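Local coordinates for protein 7,8-dihydro-6-hydroxymethylpterin pyrophosphokinase-dihydropteroate synthase (Plasmodium falciparum, PDB 6JWV) that probably catalyses two steps of folate biosynthesis, diphosphate transfer from ATP to 6-hydroxymethyl-7,8-dihydropterin and joining of the product to 4-aminobenzoate, at residues I604-K609 with D683-H688; S525-H530 with L573-L578; R610-C615 with Q664-G669. The protein carries 1 engineered substitution. All coordinates share one frame; numbering follows the deposited sequence.

Contact 1. Residues I604-K609 with D683-H688. With XTZ (4-{[(2-amino-4-oxo-3,4,7,8-tetrahydropteridin-6-yl)methyl]amino}-N-(1,3-thiazol-2-yl)benzenesulfonamide), chain C.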
# COMPACT_ATOMS: atom_id res chain seq x y z
N ILE A 604 -6.82 -13.78 9.88
CA ILE A 604 -5.99 -14.68 9.04
C ILE A 604 -4.83 -15.28 9.84
O ILE A 604 -4.26 -14.60 10.71
CB ILE A 604 -5.47 -14.02 7.73
CG1 ILE A 604 -4.43 -12.92 8.00
CG2 ILE A 604 -6.63 -13.48 6.87
CD1 ILE A 604 -3.59 -12.57 6.79
N GLY A 605 -4.50 -16.53 9.56
CA GLY A 605 -3.36 -17.19 10.16
C GLY A 605 -2.42 -17.69 9.09
O GLY A 605 -2.71 -18.67 8.41
N TYR A 606 -1.30 -17.00 8.91
CA TYR A 606 -0.29 -17.37 7.91
C TYR A 606 0.93 -17.99 8.57
O TYR A 606 1.76 -18.61 7.89
CB TYR A 606 0.16 -16.14 7.10
CG TYR A 606 0.62 -14.97 7.97
CD1 TYR A 606 1.89 -14.96 8.57
CD2 TYR A 606 -0.23 -13.87 8.20
CE1 TYR A 606 2.29 -13.91 9.39
CE2 TYR A 606 0.18 -12.81 9.00
CZ TYR A 606 1.44 -12.83 9.59
OH TYR A 606 1.82 -11.77 10.37
N SER A 607 1.02 -17.83 9.89
CA SER A 607 2.25 -18.05 10.65
C SER A 607 2.83 -19.46 10.50
O SER A 607 2.20 -20.46 10.89
CB SER A 607 2.02 -17.71 12.11
OG SER A 607 3.21 -17.77 12.86
N ARG A 608 4.03 -19.50 9.93
CA ARG A 608 4.89 -20.69 9.88
C ARG A 608 4.42 -21.75 8.89
O ARG A 608 4.89 -22.89 8.90
CB ARG A 608 5.11 -21.30 11.28
CG ARG A 608 5.86 -20.39 12.24
CD ARG A 608 6.41 -21.24 13.35
NE ARG A 608 7.02 -20.46 14.42
CZ ARG A 608 7.37 -20.98 15.60
NH1 ARG A 608 7.16 -22.27 15.84
NH2 ARG A 608 7.93 -20.22 16.53
N LYS A 609 3.50 -21.35 8.02
CA LYS A 609 2.91 -22.30 7.07
C LYS A 609 3.80 -22.53 5.85
O LYS A 609 4.59 -21.67 5.47
CB LYS A 609 1.48 -21.89 6.71
CG LYS A 609 0.54 -22.00 7.90
CD LYS A 609 -0.87 -21.62 7.54
CE LYS A 609 -1.78 -21.91 8.71
NZ LYS A 609 -3.07 -21.20 8.54
N ASP A 683 -8.02 -7.20 10.11
CA ASP A 683 -8.36 -6.88 11.49
C ASP A 683 -7.58 -7.68 12.53
O ASP A 683 -7.07 -7.12 13.49
CB ASP A 683 -9.88 -6.92 11.68
CG ASP A 683 -10.60 -6.07 10.63
OD1 ASP A 683 -10.92 -6.64 9.55
OD2 ASP A 683 -10.77 -4.82 10.84
N LEU A 684 -7.45 -9.00 12.33
CA LEU A 684 -6.67 -9.86 13.24
C LEU A 684 -5.73 -10.78 12.49
O LEU A 684 -6.12 -11.44 11.52
CB LEU A 684 -7.60 -10.68 14.17
CG LEU A 684 -8.56 -9.90 15.08
CD1 LEU A 684 -9.94 -9.82 14.43
CD2 LEU A 684 -8.68 -10.52 16.46
N ILE A 685 -4.47 -10.79 12.92
CA ILE A 685 -3.46 -11.75 12.41
C ILE A 685 -3.04 -12.71 13.52
O ILE A 685 -2.81 -12.30 14.65
CB ILE A 685 -2.25 -11.08 11.74
CG1 ILE A 685 -1.59 -10.01 12.66
CG2 ILE A 685 -2.66 -10.53 10.37
CD1 ILE A 685 -0.25 -9.51 12.16
N ARG A 686 -3.01 -13.99 13.19
CA ARG A 686 -2.79 -15.07 14.15
C ARG A 686 -1.37 -15.61 14.03
O ARG A 686 -1.07 -16.32 13.08
CB ARG A 686 -3.82 -16.18 13.92
CG ARG A 686 -3.77 -17.29 14.95
CD ARG A 686 -4.73 -18.41 14.59
NE ARG A 686 -4.60 -19.56 15.49
CZ ARG A 686 -3.79 -20.60 15.29
NH1 ARG A 686 -2.99 -20.70 14.22
NH2 ARG A 686 -3.79 -21.57 16.19
N VAL A 687 -0.50 -15.28 15.00
CA VAL A 687 0.94 -15.52 14.85
C VAL A 687 1.59 -16.25 16.03
O VAL A 687 1.14 -16.15 17.19
CB VAL A 687 1.76 -14.20 14.55
CG1 VAL A 687 1.37 -13.58 13.22
CG2 VAL A 687 1.60 -13.17 15.66
N HIS A 688 2.66 -16.99 15.70
CA HIS A 688 3.56 -17.59 16.69
C HIS A 688 4.48 -16.55 17.32
O HIS A 688 4.69 -16.59 18.54
CB HIS A 688 4.41 -18.68 16.06
CG HIS A 688 3.62 -19.89 15.67
ND1 HIS A 688 3.17 -20.09 14.38
CD2 HIS A 688 3.18 -20.94 16.40
CE1 HIS A 688 2.48 -21.22 14.33
NE2 HIS A 688 2.48 -21.76 15.54
O3 XTZ C . -5.25 -20.29 9.75
C16 XTZ C . -5.84 -20.56 10.82
N2 XTZ C . -6.94 -19.88 11.18
C3 XTZ C . -5.37 -21.65 11.71
N4 XTZ C . -4.28 -22.42 11.44
C4 XTZ C . -3.90 -23.41 12.31
C15 XTZ C . -4.65 -23.69 13.59
N8 XTZ C . -5.80 -22.83 13.81
C2 XTZ C . -6.16 -21.87 12.95
N3 XTZ C . -7.25 -21.08 13.20
C1 XTZ C . -7.62 -20.12 12.32
N1 XTZ C . -8.70 -19.36 12.58
C5 XTZ C . -2.70 -24.28 12.04
N5 XTZ C . -2.97 -25.26 10.98
C6 XTZ C . -2.14 -25.44 9.91
C14 XTZ C . -0.75 -25.45 10.12
C13 XTZ C . 0.10 -25.62 9.05
C9 XTZ C . -0.38 -25.80 7.75
C8 XTZ C . -1.77 -25.80 7.52
C7 XTZ C . -2.64 -25.63 8.60
S1 XTZ C . 0.70 -26.01 6.57
O1 XTZ C . 1.50 -24.87 6.31
O2 XTZ C . -0.01 -26.27 5.34
N6 XTZ C . 1.69 -27.23 6.98
C10 XTZ C . 2.77 -27.17 7.83
S2 XTZ C . 4.05 -28.34 7.85
C12 XTZ C . 4.90 -27.54 9.13
C11 XTZ C . 4.14 -26.41 9.48
N7 XTZ C . 2.98 -26.21 8.77
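The guanidinium of R608 lies flat on the imidazole of H688, their centres 4.4 Å apart and their planes inclined by 19°, and R608 CD adds a CH-pi contact over a face of the ring. The stack lies just beyond the paired parallel strands 603-604 and 684-687 of the TIM barrel. At the imidazole edge, S607 OG is hydrogen-bonded to H688 ND1 at 2.8 Å. The same oxygen accepts from H688 N, nearly straight at 170°; its trans chi1 (-174°) carries it to both nitrogens, so one hydroxyl grips ring and backbone together. The ring of Y606 is met at its edge by I685 CG2, which approaches CE2 to 3.9 Å, while Y606 OH touches V687 CG1 and I685 CD1. Between the strands, I604 N donates to L684 O at 2.9 Å, and R686 N returns a bond to I604 O. The extended R686 lays a guanidinium face against the pterin of XTZ, with N8 above its centre, while D430 takes its NE in a salt bridge. After I604, K609 NZ donates a hydrogen bond to G605 O at 2.6 Å and one to XTZ O3, the pterin carbonyl oxygen, at 2.7 Å.

Contact 2. Residues S525-H530 with L573-L578. With XTZ (4-{[(2-amino-4-oxo-3,4,7,8-tetrahydropteridin-6-yl)methyl]amino}-N-(1,3-thiazol-2-yl)benzenesulfonamide), chain C; ACT (acetate ion), chain I.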
# COMPACT_ATOMS: atom_id res chain seq x y z
N SER A 525 -18.24 -13.92 20.75
CA SER A 525 -17.81 -13.77 19.35
C SER A 525 -17.21 -15.06 18.78
O SER A 525 -16.87 -15.98 19.55
CB SER A 525 -16.86 -12.59 19.20
OG SER A 525 -17.54 -11.41 19.55
N VAL A 526 -17.10 -15.13 17.45
CA VAL A 526 -16.75 -16.39 16.80
C VAL A 526 -15.93 -16.15 15.52
O VAL A 526 -16.31 -15.33 14.69
CB VAL A 526 -18.03 -17.25 16.56
CG1 VAL A 526 -19.06 -16.54 15.65
CG2 VAL A 526 -17.70 -18.68 16.10
N VAL A 527 -14.83 -16.88 15.38
CA VAL A 527 -14.08 -16.92 14.12
C VAL A 527 -14.60 -18.07 13.24
O VAL A 527 -14.59 -19.22 13.65
CB VAL A 527 -12.55 -17.08 14.36
CG1 VAL A 527 -11.78 -17.06 13.05
CG2 VAL A 527 -12.04 -15.96 15.24
N LEU A 528 -15.03 -17.74 12.02
CA LEU A 528 -15.49 -18.75 11.04
C LEU A 528 -14.41 -18.99 10.00
O LEU A 528 -14.08 -18.09 9.25
CB LEU A 528 -16.81 -18.29 10.36
CG LEU A 528 -18.09 -18.21 11.21
CD1 LEU A 528 -19.30 -17.74 10.40
CD2 LEU A 528 -18.39 -19.53 11.93
N MET A 529 -13.87 -20.20 9.97
CA MET A 529 -12.76 -20.52 9.04
C MET A 529 -13.19 -21.45 7.91
O MET A 529 -13.97 -22.38 8.15
CB MET A 529 -11.57 -21.15 9.78
CG MET A 529 -10.22 -20.88 9.11
SD MET A 529 -8.88 -22.07 9.49
CE MET A 529 -9.56 -23.57 8.76
N HIS A 530 -12.70 -21.19 6.70
CA HIS A 530 -12.89 -22.11 5.58
C HIS A 530 -11.82 -23.20 5.55
O HIS A 530 -10.62 -22.91 5.54
CB HIS A 530 -12.93 -21.38 4.22
CG HIS A 530 -13.04 -22.32 3.06
ND1 HIS A 530 -11.93 -22.89 2.47
CD2 HIS A 530 -14.11 -22.84 2.42
CE1 HIS A 530 -12.32 -23.71 1.51
NE2 HIS A 530 -13.64 -23.69 1.45
N LEU A 573 -16.42 -13.30 12.69
CA LEU A 573 -15.14 -13.05 12.02
C LEU A 573 -14.86 -14.05 10.92
O LEU A 573 -15.04 -15.26 11.11
CB LEU A 573 -14.00 -13.07 13.04
CG LEU A 573 -14.12 -12.03 14.15
CD1 LEU A 573 -13.70 -12.65 15.46
CD2 LEU A 573 -13.25 -10.83 13.82
N PHE A 574 -14.42 -13.53 9.78
CA PHE A 574 -14.20 -14.29 8.55
C PHE A 574 -12.75 -14.71 8.54
O PHE A 574 -11.88 -13.90 8.90
CB PHE A 574 -14.41 -13.40 7.33
CG PHE A 574 -15.84 -13.21 6.95
CD1 PHE A 574 -16.73 -12.52 7.79
CD2 PHE A 574 -16.30 -13.67 5.71
CE1 PHE A 574 -18.07 -12.35 7.41
CE2 PHE A 574 -17.63 -13.51 5.34
CZ PHE A 574 -18.51 -12.85 6.18
N ASP A 575 -12.49 -15.94 8.12
CA ASP A 575 -11.12 -16.41 7.95
C ASP A 575 -11.07 -17.36 6.76
O ASP A 575 -11.82 -18.36 6.69
CB ASP A 575 -10.60 -17.07 9.24
CG ASP A 575 -9.10 -17.50 9.16
OD1 ASP A 575 -8.47 -17.47 8.07
OD2 ASP A 575 -8.55 -17.87 10.24
N ILE A 576 -10.18 -17.04 5.83
CA ILE A 576 -10.01 -17.76 4.56
C ILE A 576 -9.35 -19.13 4.69
O ILE A 576 -9.31 -19.87 3.71
CB ILE A 576 -9.17 -16.94 3.56
CG1 ILE A 576 -7.80 -16.60 4.19
CG2 ILE A 576 -9.98 -15.73 3.10
CD1 ILE A 576 -7.01 -15.53 3.48
N GLY A 577 -8.80 -19.44 5.86
CA GLY A 577 -8.13 -20.70 6.10
C GLY A 577 -6.94 -21.00 5.17
O GLY A 577 -6.92 -22.04 4.50
N LEU A 578 -5.96 -20.11 5.15
CA LEU A 578 -4.70 -20.34 4.45
C LEU A 578 -4.08 -21.69 4.80
O LEU A 578 -4.02 -22.08 5.98
CB LEU A 578 -3.72 -19.20 4.74
CG LEU A 578 -4.13 -17.81 4.24
CD1 LEU A 578 -3.12 -16.79 4.75
CD2 LEU A 578 -4.26 -17.73 2.73
O3 XTZ C . -5.25 -20.29 9.75
C16 XTZ C . -5.84 -20.56 10.82
N2 XTZ C . -6.94 -19.88 11.18
C3 XTZ C . -5.37 -21.65 11.71
N4 XTZ C . -4.28 -22.42 11.44
C4 XTZ C . -3.90 -23.41 12.31
C15 XTZ C . -4.65 -23.69 13.59
N8 XTZ C . -5.80 -22.83 13.81
C2 XTZ C . -6.16 -21.87 12.95
N3 XTZ C . -7.25 -21.08 13.20
C1 XTZ C . -7.62 -20.12 12.32
N1 XTZ C . -8.70 -19.36 12.58
C5 XTZ C . -2.70 -24.28 12.04
N5 XTZ C . -2.97 -25.26 10.98
C6 XTZ C . -2.14 -25.44 9.91
C14 XTZ C . -0.75 -25.45 10.12
C13 XTZ C . 0.10 -25.62 9.05
C9 XTZ C . -0.38 -25.80 7.75
C8 XTZ C . -1.77 -25.80 7.52
C7 XTZ C . -2.64 -25.63 8.60
S1 XTZ C . 0.70 -26.01 6.57
O1 XTZ C . 1.50 -24.87 6.31
O2 XTZ C . -0.01 -26.27 5.34
N6 XTZ C . 1.69 -27.23 6.98
C10 XTZ C . 2.77 -27.17 7.83
S2 XTZ C . 4.05 -28.34 7.85
C12 XTZ C . 4.90 -27.54 9.13
C11 XTZ C . 4.14 -26.41 9.48
N7 XTZ C . 2.98 -26.21 8.77
C ACT I . -15.71 -24.75 -1.11
O ACT I . -15.10 -25.50 -0.33
OXT ACT I . -15.82 -25.00 -2.32
CH3 ACT I . -16.37 -23.50 -0.64
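L573 and V527 begin a short parallel ladder in which the axes of segments 525-529 and 573-575 of the barrel approach to 4.7 Å, their directions 23° apart. L573 N donates to V526 O, L528 N to L573 O and H530 N to D575 O, whereas the link from D575 N to L528 O is bent and weak. The packing is closest on the face that carries V527, M529, L573 and D575. There V527 CG2 meets L573 CD1 at 3.7 Å, and M529 runs alongside D575, the two side chains pointing the same way with their CG atoms 3.6 Å apart. G577, which has no side chain, brings its CA 3.4 Å from H530 O.

The other face is looser between the two segments. F574 keeps its ring away from strand 525-529 and lies instead on helix 547-564 and on the ring of Y600. Beyond the strand, H530 turns its imidazole away from strand 573-575, against Y554 edge-to-face. NE2 donates a hydrogen bond, in the plane of the ring, to an acetate oxygen, the ion probably left from crystallisation; ND1 is hydrogen-bonded to K582 NZ.

D575 carries the ligand chemistry of this ladder. Its OD1 receives G577 N at 3.0 Å, an Asx turn in which the donor stands well above the carboxylate plane. Its OD2 accepts from both XTZ N2, at 2.7 Å, and the amino nitrogen XTZ N1, at 2.8 Å. M529 SD sits over a face of the pyrimidinone ring, 3.4 Å from XTZ N2. With one oxygen tied to the backbone, rotation of the carboxylate is restrained, and the other oxygen is presented to two neighbouring N-H groups: an arrangement that implies recognition of the amino-pyrimidinone edge by which a pterin is identified.

Contact 3. Residues R610-C615 with Q664-G669. With XTZ (4-{[(2-amino-4-oxo-3,4,7,8-tetrahydropteridin-6-yl)methyl]amino}-N-(1,3-thiazol-2-yl)benzenesulfonamide), chain C.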
# COMPACT_ATOMS: atom_id res chain seq x y z
N ARG A 610 3.66 -23.71 5.26
CA ARG A 610 4.47 -24.15 4.12
C ARG A 610 4.42 -23.20 2.93
O ARG A 610 5.42 -23.02 2.25
CB ARG A 610 4.06 -25.55 3.66
CG ARG A 610 4.28 -26.69 4.64
CD ARG A 610 3.58 -27.96 4.14
NE ARG A 610 2.12 -27.80 4.00
CZ ARG A 610 1.34 -28.45 3.12
NH1 ARG A 610 0.03 -28.20 3.10
NH2 ARG A 610 1.84 -29.34 2.26
N PHE A 611 3.26 -22.59 2.68
CA PHE A 611 3.14 -21.67 1.54
C PHE A 611 4.13 -20.48 1.57
O PHE A 611 4.48 -19.95 0.53
CB PHE A 611 1.68 -21.21 1.33
CG PHE A 611 1.29 -20.01 2.14
CD1 PHE A 611 1.54 -18.71 1.66
CD2 PHE A 611 0.63 -20.16 3.36
CE1 PHE A 611 1.19 -17.60 2.40
CE2 PHE A 611 0.25 -19.05 4.10
CZ PHE A 611 0.53 -17.77 3.62
N ILE A 612 4.58 -20.08 2.76
CA ILE A 612 5.56 -18.99 2.89
C ILE A 612 6.86 -19.38 2.20
O ILE A 612 7.40 -18.59 1.41
CB ILE A 612 5.81 -18.59 4.37
CG1 ILE A 612 4.55 -17.98 4.96
CG2 ILE A 612 6.98 -17.60 4.48
CD1 ILE A 612 4.58 -17.84 6.46
N ALA A 613 7.34 -20.60 2.48
CA ALA A 613 8.62 -21.09 1.97
C ALA A 613 8.56 -21.24 0.45
O ALA A 613 9.56 -20.99 -0.24
CB ALA A 613 9.00 -22.40 2.63
N HIS A 614 7.38 -21.59 -0.05
CA HIS A 614 7.10 -21.64 -1.48
C HIS A 614 7.43 -20.32 -2.19
O HIS A 614 7.66 -20.33 -3.40
CB HIS A 614 5.64 -22.02 -1.71
CG HIS A 614 5.34 -22.49 -3.10
ND1 HIS A 614 4.74 -21.69 -4.04
CD2 HIS A 614 5.56 -23.69 -3.70
CE1 HIS A 614 4.60 -22.36 -5.17
NE2 HIS A 614 5.10 -23.58 -4.99
N CYS A 615 7.46 -19.21 -1.45
CA CYS A 615 7.84 -17.89 -2.00
C CYS A 615 9.35 -17.65 -2.16
O CYS A 615 9.74 -16.90 -3.05
CB CYS A 615 7.26 -16.74 -1.17
SG CYS A 615 5.46 -16.79 -0.97
N GLN A 664 14.17 -19.65 10.38
CA GLN A 664 14.41 -18.21 10.23
C GLN A 664 13.64 -17.57 9.07
O GLN A 664 13.04 -16.51 9.24
CB GLN A 664 15.91 -17.91 10.12
CG GLN A 664 16.55 -17.33 11.37
CD GLN A 664 16.35 -15.82 11.51
OE1 GLN A 664 15.26 -15.34 11.86
NE2 GLN A 664 17.41 -15.06 11.26
N LYS A 665 13.67 -18.22 7.91
CA LYS A 665 13.04 -17.72 6.70
C LYS A 665 11.52 -17.64 6.83
O LYS A 665 10.91 -16.68 6.36
CB LYS A 665 13.41 -18.59 5.50
CG LYS A 665 14.80 -18.36 4.93
CD LYS A 665 14.76 -18.60 3.43
CE LYS A 665 16.14 -18.67 2.82
NZ LYS A 665 16.05 -18.66 1.33
N ASN A 666 10.91 -18.64 7.46
CA ASN A 666 9.47 -18.68 7.69
C ASN A 666 9.04 -17.57 8.63
O ASN A 666 8.04 -16.90 8.37
CB ASN A 666 9.04 -20.04 8.27
CG ASN A 666 8.44 -20.96 7.23
OD1 ASN A 666 7.23 -21.18 7.21
ND2 ASN A 666 9.29 -21.49 6.35
N ILE A 667 9.80 -17.36 9.71
CA ILE A 667 9.54 -16.25 10.61
C ILE A 667 9.68 -14.94 9.83
O ILE A 667 8.77 -14.11 9.84
CB ILE A 667 10.44 -16.30 11.87
CG1 ILE A 667 9.83 -17.21 12.94
CG2 ILE A 667 10.55 -14.92 12.53
CD1 ILE A 667 10.19 -18.68 12.89
N CYS A 668 10.77 -14.80 9.10
CA CYS A 668 11.02 -13.57 8.39
C CYS A 668 10.02 -13.31 7.24
O CYS A 668 9.55 -12.18 7.06
CB CYS A 668 12.52 -13.44 8.02
SG CYS A 668 13.52 -13.13 9.53
N GLY A 669 9.65 -14.36 6.53
CA GLY A 669 8.57 -14.28 5.55
C GLY A 669 7.19 -13.95 6.12
O GLY A 669 6.41 -13.24 5.49
O3 XTZ C . -5.25 -20.29 9.75
C16 XTZ C . -5.84 -20.56 10.82
N2 XTZ C . -6.94 -19.88 11.18
C3 XTZ C . -5.37 -21.65 11.71
N4 XTZ C . -4.28 -22.42 11.44
C4 XTZ C . -3.90 -23.41 12.31
C15 XTZ C . -4.65 -23.69 13.59
N8 XTZ C . -5.80 -22.83 13.81
C2 XTZ C . -6.16 -21.87 12.95
N3 XTZ C . -7.25 -21.08 13.20
C1 XTZ C . -7.62 -20.12 12.32
N1 XTZ C . -8.70 -19.36 12.58
C5 XTZ C . -2.70 -24.28 12.04
N5 XTZ C . -2.97 -25.26 10.98
C6 XTZ C . -2.14 -25.44 9.91
C14 XTZ C . -0.75 -25.45 10.12
C13 XTZ C . 0.10 -25.62 9.05
C9 XTZ C . -0.38 -25.80 7.75
C8 XTZ C . -1.77 -25.80 7.52
C7 XTZ C . -2.64 -25.63 8.60
S1 XTZ C . 0.70 -26.01 6.57
O1 XTZ C . 1.50 -24.87 6.31
O2 XTZ C . -0.01 -26.27 5.34
N6 XTZ C . 1.69 -27.23 6.98
C10 XTZ C . 2.77 -27.17 7.83
S2 XTZ C . 4.05 -28.34 7.85
C12 XTZ C . 4.90 -27.54 9.13
C11 XTZ C . 4.14 -26.41 9.48
N7 XTZ C . 2.98 -26.21 8.77
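Rotation about the CA-CB bond of I612 (chi1 -66°) sets its CG2 methyl trans to the backbone nitrogen, where it meets G669 CA at 3.8 Å. With chi2 close to trans, the CG1 branch extends and carries CD1 to 4.1 Å from N666 O. A613 CB rests against the amide end of N666. The meeting of the weakly bonded helix 610-613 with helix 662-680 thus depends on van der Waals contacts of modest area, aliphatic groups against backbone and an amide. The bare backbone of G669 lets the isoleucine branch sit directly on the helix; I673, one turn further on, continues the same surface.

The first residue of the short helix, R610, serves the ligand. Its N donates to XTZ O1 at 2.7 Å, and the chain bends at chi3 (-60°) to bring NE and NH1 to the second sulfonyl oxygen, with NE 2.9 Å from XTZ O2. NH1 is shared with D539 in a salt bridge. K665 and C668 also pack against S695 and E692 of the second subunit. In the pterin-binding TIM barrel of the dihydropteroate synthase family, this helix follows the loop after strand 603-604 and holds the sulfonyl group where 4-aminobenzoate would probably sit.

All three contacts touch XTZ. R686 of contact 1 and M529 SD of contact 2 lie on opposite faces of the pterin, D575 of contact 2 holds its edge, and contact 3 takes the sulfonyl group. The centre of contact 1 lies about 12 Å from those of both others, which are about 22 Å apart. Contact 1 joins both: K609 NZ reaches L578 O of contact 2 at 2.9 Å, probably as a hydrogen bond, and Y606 CB lies 3.9 Å from F611 CZ of contact 3. L578 CD1 also packs on F611 CZ, at 3.9 Å. Along the chain, contact 3 is nested within the loop that contact 1 closes. D482 and N502 add further bonds to the ligand.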